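Local coordinates for protein type III effector NopAA (Sinorhizobium fredii USDA 257, PDB 6SDU) that hydrolyses xyloglucan as a type III secreted effector of the glycosyl hydrolase 12 family, at residues T126-S129 against D130-N134. Numbering follows the deposited sequence.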
loop_
_atom_site.group_PDB
_atom_site.type_symbol
_atom_site.label_atom_id
_atom_site.label_comp_id
_atom_site.label_asym_id
_atom_site.label_seq_id
_atom_site.Cartn_x
_atom_site.Cartn_y
_atom_site.Cartn_z
ATOM N N THR A 126 -4.464 1.889 11.248
ATOM C CA THR A 126 -5.081 1.821 12.569
ATOM C C THR A 126 -4.130 1.371 13.666
ATOM O O THR A 126 -4.548 1.344 14.818
ATOM C CB THR A 126 -6.273 0.855 12.573
ATOM O OG1 THR A 126 -5.835 -0.427 12.103
ATOM C CG2 THR A 126 -7.351 1.367 11.698
ATOM N N GLY A 127 -2.940 0.879 13.322
ATOM C CA GLY A 127 -1.914 0.517 14.286
ATOM C C GLY A 127 -1.005 1.699 14.563
ATOM O O GLY A 127 -1.365 2.850 14.310
ATOM N N ASN A 128 0.179 1.428 15.129
ATOM C CA ASN A 128 1.139 2.495 15.435
ATOM C C ASN A 128 2.446 2.325 14.661
ATOM O O ASN A 128 2.813 1.213 14.263
ATOM C CB ASN A 128 1.440 2.563 16.928
ATOM C CG ASN A 128 0.166 2.556 17.781
ATOM O OD1 ASN A 128 -0.024 1.660 18.600
ATOM N ND2 ASN A 128 -0.713 3.529 17.566
ATOM N N SER A 129 3.169 3.446 14.481
ATOM C CA SER A 129 4.432 3.451 13.737
ATOM C C SER A 129 5.521 2.616 14.399
ATOM O O SER A 129 6.497 2.265 13.727
ATOM C CB SER A 129 4.940 4.884 13.533
ATOM O OG SER A 129 5.301 5.488 14.762
ATOM N N ASP A 130 5.405 2.311 15.698
ATOM C CA ASP A 130 6.405 1.497 16.388
ATOM C C ASP A 130 6.235 -0.013 16.166
ATOM O O ASP A 130 6.970 -0.797 16.787
ATOM C CB ASP A 130 6.386 1.806 17.899
ATOM C CG ASP A 130 5.083 1.402 18.582
ATOM O OD1 ASP A 130 4.205 0.778 17.943
ATOM O OD2 ASP A 130 4.932 1.718 19.779
ATOM N N GLY A 131 5.278 -0.429 15.328
ATOM C CA GLY A 131 5.002 -1.828 15.026
ATOM C C GLY A 131 3.924 -2.509 15.857
ATOM O O GLY A 131 3.708 -3.719 15.697
ATOM N N SER A 132 3.227 -1.784 16.725
ATOM C CA SER A 132 2.160 -2.349 17.539
ATOM C C SER A 132 0.810 -1.878 17.009
ATOM O O SER A 132 0.730 -0.992 16.151
ATOM C CB SER A 132 2.331 -1.962 19.013
ATOM O OG SER A 132 2.168 -0.564 19.180
ATOM N N GLY A 133 -0.254 -2.537 17.470
ATOM C CA GLY A 133 -1.611 -2.187 17.103
ATOM C C GLY A 133 -2.345 -3.389 16.545
ATOM O O GLY A 133 -1.811 -4.493 16.465
ATOM N N ASN A 134 -3.609 -3.159 16.159
ATOM C CA ASN A 134 -4.398 -4.238 15.574
ATOM C C ASN A 134 -3.973 -4.586 14.145
ATOM O O ASN A 134 -4.538 -5.520 13.566
ATOM C CB ASN A 134 -5.906 -3.920 15.662
ATOM C CG ASN A 134 -6.316 -2.691 14.840
ATOM O OD1 ASN A 134 -5.500 -2.090 14.136
ATOM N ND2 ASN A 134 -7.606 -2.345 14.904
HETATM O O HOH W 1 -4.426 -0.524 16.798
#
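The carboxamide of N134 meets T126 at its oxygen: OG1 of T126 donates to OD1 of N134 over 2.6 Å, in the carbonyl plane and on a lone pair. ND2 bonds to the carbonyl of G102, so both polar atoms are held and the group's rotation is fixed. In the N128 carboxamide, OD1 lies 3.2 Å from OG of S132, while O of S132 sits off one face. The D130 carboxylate receives S132 twice at OD1: the syn lone pair takes OG at 2.7 Å, and the backbone N arrives on the anti side, 29° out of plane, defining an Asx turn. CB of N128 also touches this oxygen. Chi1 of 65° brings the D130 carboxylate over the turn. These groups form part of a hairpin-like reversal after strand 117-125, a type I turn from N128 to G131 (G131 N to N128 O, 3.1 Å) with a G1 beta bulge at left-handed G131; N128 N reaches S132 O at 2.7 Å, N-H...O angle 164°. CA of G127 and CA of G133 lie 3.9 Å apart, with no side chain between the chains. One water bridges T126 O (2.7 Å) and N134 N. G133 O accepts from NZ of K136, a glucose-pocket residue; G131 is about 10 Å from the bound beta-D-glucopyranose.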